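Local coordinates for OxsB protein (Bacillus megaterium, PDB 5UL3) that uses a [4Fe-4S] cluster, S-adenosylmethionine and cobalamin to contract the deoxyribose ring of dAMP oxidatively into the oxetane aldehyde precursor of oxetanocin A, at residues 210-215 with 233-238; 242-247 with 262-267. All coordinates share one frame; numbering follows the deposited sequence. Where two conformers were deposited one is given.

Contact 1: residues 210-215 with 233-238; sequences SSIITV and SLLICD. With EDO (1,2-ethanediol), chain U.
Leu235 O accepts two hydrogen bonds across the contact: the backbone N of Val215 reaches it at 3.1 Å, nearly in line with the carbonyl, and the Thr214 hydroxyl OG1 donates to it at 2.9 Å from well above the carbonyl plane. That second bond depends on the Thr214 torsion, which sets OG1 anti to its own backbone N (chi1 180°). The parallel pairing continues in both directions, with Leu235 N donating to Ile213 O at 3.3 Å and Cys237 N to Val215 O at 2.9 Å, the latter almost straight (171° at the hydrogen). The axes of these short segments make an angle of 38°, so the pair is clearly twisted. Leu234 bridges two residues, CD1 lying 3.6 Å from Ile213 CG2 and CD2 meeting Val215 CG2, which also touches Ile236 CG1; Leu235 CD1 rests on Ile212 CG2 at 3.8 Å. Where the pairing begins, a water takes the N-H of Ile213 and donates to Ser233 O at 3.1 Å, joining the two segments ahead of the first direct bond. Ser233 N and OG both hydrogen-bond O2 of a 1,2-ethanediol, probably from the crystallisation liquor. Farther out, helix 190-205 packs on Ile213 and Leu234, helix 224-230 on Leu234 and Ile236, and helix 242-252 on Ile212, Leu235 and Cys237. These are neighbouring parallel strands of the Rossmann-fold domain that houses cobalamin, and Thr214 and Cys237 both touch the cofactor. Because the Thr214 hydroxyl is tied to a backbone carbonyl, its rotation is fixed where the sheet meets cobalamin, and a buried polar group is satisfied there.

Contact 2: residues 242-247 with 262-267; sequences EYTLRD and NGISYV
Thr244 and Asp247, one helical turn apart, hold Asn262 in a polar helix-to-loop contact, where the start of helix 242-252 meets the residues leading into strand 264-267 of the cobalamin domain. The evidence is a pair of bonds to one residue's backbone. Thr244 OG1 donates to Asn262 O at 2.7 Å, from above the carbonyl plane, while Asn262 N donates to Asp247 OD2 at 2.9 Å, using the anti lone pair of that oxygen. The Asn262 side chain, with CG anti to its backbone N (chi1 179°), lies against Tyr243 CB, 3.7 Å from ND2; its OD1 accepts from the backbone N of Glu279. Beyond the threonine hydroxyl, Thr244 CG2 packs on Ile264 CG2 at 3.6 Å. Asp247 is steadied in turn by Arg246, whose NE forms a salt bridge with OD1 at 2.8 Å. A water accepting from Arg246 NH2 and donating to Asn262 OD1 closes a second route between the segments. Glu242, on the same helix, hydrogen-bonds cobalamin through OE1 and pairs with Arg311 through OE2. With the Arg246 guanidinium strongest at OD1 and only weak at OD2, and the Asn262 N-H on OD2, Asp247 would be expected to stay ionised despite its burial.

Overall arrangement
The two contacts lie in series along the chain, contact 1 closing before contact 2 opens, with centres 9 Å apart. They share one mixed sheet of the cobalamin domain: strand 235-237 runs parallel to 212-216 on one flank and antiparallel to 264-267 on the other, and helix 242-252 follows it directly. The two contacts touch directly, since Ile236 O lies 2.8 Å from Ser265 N and Asp238 OD1 the same distance from Ser265 OG, both probable hydrogen bonds. Contact 1 thus joins strands within the sheet, whereas contact 2 ties the following helix to the loop leading into strand 264-267. Both therefore lie beside the cobalamin site, met at Thr214 and Cys237 in one and Glu242 in the other.

Contact 1: residues 210-215 with 233-238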
loop_
_atom_site.group_PDB
_atom_site.type_symbol
_atom_site.label_atom_id
_atom_site.label_comp_id
_atom_site.label_asym_id
_atom_site.label_seq_id
_atom_site.Cartn_x
_atom_site.Cartn_y
_atom_site.Cartn_z
ATOM N N SER A 210 -17.385 25.511 -11.181
ATOM C CA SER A 210 -16.304 26.070 -11.992
ATOM C C SER A 210 -14.993 25.733 -11.296
ATOM O O SER A 210 -14.689 26.288 -10.237
ATOM C CB SER A 210 -16.469 27.577 -12.193
ATOM O OG SER A 210 -17.661 27.849 -12.922
ATOM N N SER A 211 -14.233 24.814 -11.883
ATOM C CA SER A 211 -13.061 24.261 -11.220
ATOM C C SER A 211 -12.026 23.825 -12.243
ATOM O O SER A 211 -12.355 23.350 -13.337
ATOM C CB SER A 211 -13.431 23.057 -10.337
ATOM O OG SER A 211 -14.528 23.324 -9.480
ATOM N N ILE A 212 -10.761 23.993 -11.857
ATOM C CA ILE A 212 -9.682 23.220 -12.454
ATOM C C ILE A 212 -9.856 21.766 -12.046
ATOM O O ILE A 212 -10.023 21.462 -10.857
ATOM C CB ILE A 212 -8.323 23.753 -11.972
ATOM C CG1 ILE A 212 -8.137 25.215 -12.372
ATOM C CG2 ILE A 212 -7.173 22.857 -12.504
ATOM C CD1 ILE A 212 -6.903 25.843 -11.723
ATOM N N ILE A 213 -9.830 20.858 -13.023
ATOM C CA ILE A 213 -10.006 19.429 -12.777
ATOM C C ILE A 213 -8.664 18.742 -12.986
ATOM O O ILE A 213 -8.011 18.948 -14.017
ATOM C CB ILE A 213 -11.066 18.820 -13.709
ATOM C CG1 ILE A 213 -12.347 19.658 -13.682
ATOM C CG2 ILE A 213 -11.374 17.391 -13.295
ATOM C CD1 ILE A 213 -12.990 19.731 -12.314
ATOM N N THR A 214 -8.260 17.916 -12.025
ATOM C CA THR A 214 -7.031 17.148 -12.169
ATOM C C THR A 214 -7.262 15.723 -11.671
ATOM O O THR A 214 -8.127 15.476 -10.829
ATOM C CB THR A 214 -5.852 17.839 -11.432
ATOM O OG1 THR A 214 -4.652 17.064 -11.584
ATOM C CG2 THR A 214 -6.128 18.039 -9.948
ATOM N N VAL A 215 -6.510 14.769 -12.226
ATOM C CA VAL A 215 -6.528 13.404 -11.712
ATOM C C VAL A 215 -5.082 13.019 -11.445
ATOM O O VAL A 215 -4.162 13.518 -12.099
ATOM C CB VAL A 215 -7.186 12.374 -12.659
ATOM C CG1 VAL A 215 -8.729 12.593 -12.754
ATOM C CG2 VAL A 215 -6.527 12.406 -14.033
ATOM N N SER A 233 -9.391 19.032 -21.652
ATOM C CA SER A 233 -8.877 20.075 -20.765
ATOM C C SER A 233 -8.357 19.536 -19.429
ATOM O O SER A 233 -7.882 20.324 -18.602
ATOM C CB SER A 233 -9.961 21.135 -20.509
ATOM O OG SER A 233 -10.996 20.624 -19.694
ATOM N N LEU A 234 -8.410 18.225 -19.218
ATOM C CA LEU A 234 -7.999 17.612 -17.961
ATOM C C LEU A 234 -6.491 17.759 -17.756
ATOM O O LEU A 234 -5.705 17.708 -18.705
ATOM C CB LEU A 234 -8.389 16.132 -17.961
ATOM C CG LEU A 234 -8.187 15.300 -16.693
ATOM C CD1 LEU A 234 -9.081 15.838 -15.582
ATOM C CD2 LEU A 234 -8.504 13.837 -16.964
ATOM N N LEU A 235 -6.090 17.944 -16.502
ATOM C CA LEU A 235 -4.678 18.008 -16.136
ATOM C C LEU A 235 -4.325 16.760 -15.345
ATOM O O LEU A 235 -4.987 16.449 -14.355
ATOM C CB LEU A 235 -4.382 19.258 -15.310
ATOM C CG LEU A 235 -4.813 20.596 -15.917
ATOM C CD1 LEU A 235 -4.457 21.728 -14.980
ATOM C CD2 LEU A 235 -4.198 20.808 -17.293
ATOM N N ILE A 236 -3.287 16.041 -15.767
ATOM C CA ILE A 236 -2.917 14.785 -15.119
ATOM C C ILE A 236 -1.655 15.010 -14.297
ATOM O O ILE A 236 -0.653 15.512 -14.813
ATOM C CB ILE A 236 -2.725 13.655 -16.151
ATOM C CG1 ILE A 236 -4.090 13.236 -16.707
ATOM C CG2 ILE A 236 -2.028 12.446 -15.513
ATOM C CD1 ILE A 236 -4.007 12.224 -17.824
ATOM N N CYS A 237 -1.709 14.645 -13.015
ATOM C CA CYS A 237 -0.537 14.699 -12.151
ATOM C C CYS A 237 0.266 13.420 -12.363
ATOM O O CYS A 237 -0.218 12.322 -12.056
ATOM C CB CYS A 237 -0.943 14.837 -10.682
ATOM S SG CYS A 237 0.470 14.798 -9.535
ATOM N N ASP A 238 1.483 13.571 -12.895
ATOM C CA ASP A 238 2.280 12.427 -13.336
ATOM C C ASP A 238 2.930 11.678 -12.182
ATOM O O ASP A 238 3.089 10.456 -12.257
ATOM C CB ASP A 238 3.372 12.891 -14.306
ATOM C CG ASP A 238 2.813 13.318 -15.658
ATOM O OD1 ASP A 238 1.729 12.830 -16.033
ATOM O OD2 ASP A 238 3.475 14.128 -16.345
HETATM C C1 EDO U . -14.417 17.291 -21.528
HETATM O O1 EDO U . -15.848 17.213 -21.429
HETATM C C2 EDO U . -13.901 18.639 -21.029
HETATM O O2 EDO U . -12.464 18.702 -21.138
HETATM O O HOH W 1 -8.559 21.179 -15.652
#

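Contact 2: residues 242-247 with 262-267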
loop_
_atom_site.group_PDB
_atom_site.type_symbol
_atom_site.label_atom_id
_atom_site.label_comp_id
_atom_site.label_asym_id
_atom_site.label_seq_id
_atom_site.Cartn_x
_atom_site.Cartn_y
_atom_site.Cartn_z
ATOM N N GLU A 242 1.947 16.975 -4.352
ATOM C CA GLU A 242 2.042 18.129 -3.453
ATOM C C GLU A 242 2.382 19.411 -4.205
ATOM O O GLU A 242 1.676 20.418 -4.111
ATOM C CB GLU A 242 3.088 17.861 -2.367
ATOM C CG GLU A 242 2.670 16.853 -1.298
ATOM C CD GLU A 242 2.931 15.378 -1.659
ATOM O OE1 GLU A 242 3.177 15.040 -2.838
ATOM O OE2 GLU A 242 2.849 14.541 -0.728
ATOM N N TYR A 243 3.501 19.408 -4.923
ATOM C CA TYR A 243 3.905 20.620 -5.630
ATOM C C TYR A 243 3.017 20.903 -6.827
ATOM O O TYR A 243 2.845 22.066 -7.202
ATOM C CB TYR A 243 5.356 20.511 -6.095
ATOM C CG TYR A 243 6.369 20.438 -4.986
ATOM C CD1 TYR A 243 6.029 20.730 -3.679
ATOM C CD2 TYR A 243 7.686 20.074 -5.263
ATOM C CE1 TYR A 243 6.962 20.653 -2.667
ATOM C CE2 TYR A 243 8.621 19.995 -4.261
ATOM C CZ TYR A 243 8.261 20.283 -2.968
ATOM O OH TYR A 243 9.207 20.214 -1.974
ATOM N N THR A 244 2.449 19.856 -7.431
ATOM C CA THR A 244 1.455 20.039 -8.478
ATOM C C THR A 244 0.283 20.872 -7.966
ATOM O O THR A 244 -0.121 21.855 -8.599
ATOM C CB THR A 244 0.983 18.671 -8.976
ATOM O OG1 THR A 244 2.030 18.037 -9.722
ATOM C CG2 THR A 244 -0.265 18.799 -9.861
ATOM N N LEU A 245 -0.260 20.504 -6.806
ATOM C CA LEU A 245 -1.407 21.246 -6.277
ATOM C C LEU A 245 -0.996 22.649 -5.855
ATOM O O LEU A 245 -1.714 23.615 -6.124
ATOM C CB LEU A 245 -2.060 20.479 -5.120
ATOM C CG LEU A 245 -2.805 19.202 -5.531
ATOM C CD1 LEU A 245 -3.229 18.416 -4.295
ATOM C CD2 LEU A 245 -4.030 19.565 -6.351
ATOM N N ARG A 246 0.176 22.785 -5.224
ATOM C CA ARG A 246 0.719 24.113 -4.945
ATOM C C ARG A 246 0.713 24.990 -6.195
ATOM O O ARG A 246 0.332 26.171 -6.146
ATOM C CB ARG A 246 2.154 23.982 -4.409
ATOM C CG ARG A 246 2.862 25.311 -4.206
ATOM C CD ARG A 246 4.388 25.101 -4.177
ATOM N NE ARG A 246 4.912 24.666 -5.467
ATOM C CZ ARG A 246 6.137 24.188 -5.660
ATOM N NH1 ARG A 246 6.980 24.081 -4.643
ATOM N NH2 ARG A 246 6.521 23.824 -6.871
ATOM N N ASP A 247 1.148 24.433 -7.320
ATOM C CA ASP A 247 1.301 25.240 -8.527
ATOM C C ASP A 247 -0.030 25.477 -9.230
ATOM O O ASP A 247 -0.210 26.528 -9.850
ATOM C CB ASP A 247 2.317 24.588 -9.478
ATOM C CG ASP A 247 3.753 24.802 -9.023
ATOM O OD1 ASP A 247 3.976 25.476 -8.005
ATOM O OD2 ASP A 247 4.679 24.290 -9.701
ATOM N N ASN A 262 4.252 22.383 -11.882
ATOM C CA ASN A 262 5.023 21.183 -11.565
ATOM C C ASN A 262 4.303 19.897 -11.944
ATOM O O ASN A 262 3.140 19.686 -11.587
ATOM C CB ASN A 262 5.332 21.159 -10.064
ATOM C CG ASN A 262 6.110 19.917 -9.655
ATOM O OD1 ASN A 262 7.335 19.941 -9.620
ATOM N ND2 ASN A 262 5.399 18.826 -9.348
ATOM N N GLY A 263 5.016 19.019 -12.646
ATOM C CA GLY A 263 4.647 17.607 -12.691
ATOM C C GLY A 263 3.285 17.262 -13.254
ATOM O O GLY A 263 2.632 16.328 -12.759
ATOM N N ILE A 264 2.849 17.961 -14.302
ATOM C CA ILE A 264 1.586 17.622 -14.950
ATOM C C ILE A 264 1.813 17.300 -16.421
ATOM O O ILE A 264 2.785 17.746 -17.047
ATOM C CB ILE A 264 0.527 18.743 -14.848
ATOM C CG1 ILE A 264 1.067 20.015 -15.495
ATOM C CG2 ILE A 264 0.083 18.967 -13.402
ATOM C CD1 ILE A 264 -0.021 21.065 -15.759
ATOM N N SER A 265 0.899 16.508 -16.971
ATOM C CA SER A 265 0.773 16.325 -18.408
ATOM C C SER A 265 -0.573 16.879 -18.854
ATOM O O SER A 265 -1.573 16.757 -18.139
ATOM C CB SER A 265 0.907 14.852 -18.805
ATOM O OG SER A 265 0.106 14.022 -17.990
ATOM N N TYR A 266 -0.593 17.503 -20.029
ATOM C CA TYR A 266 -1.796 18.178 -20.501
ATOM C C TYR A 266 -1.726 18.326 -22.014
ATOM O O TYR A 266 -0.671 18.145 -22.632
ATOM C CB TYR A 266 -1.954 19.537 -19.813
ATOM C CG TYR A 266 -0.836 20.500 -20.140
ATOM C CD1 TYR A 266 0.390 20.445 -19.472
ATOM C CD2 TYR A 266 -1.000 21.461 -21.127
ATOM C CE1 TYR A 266 1.424 21.327 -19.796
ATOM C CE2 TYR A 266 0.017 22.349 -21.446
ATOM C CZ TYR A 266 1.222 22.277 -20.785
ATOM O OH TYR A 266 2.213 23.171 -21.119
ATOM N N VAL A 267 -2.875 18.650 -22.604
ATOM C CA VAL A 267 -2.961 18.954 -24.029
ATOM C C VAL A 267 -2.835 20.463 -24.183
ATOM O O VAL A 267 -3.624 21.219 -23.606
ATOM C CB VAL A 267 -4.279 18.447 -24.637
ATOM C CG1 VAL A 267 -4.258 18.604 -26.158
ATOM C CG2 VAL A 267 -4.545 17.001 -24.244
HETATM O O HOH W 2 8.702 22.756 -8.610
#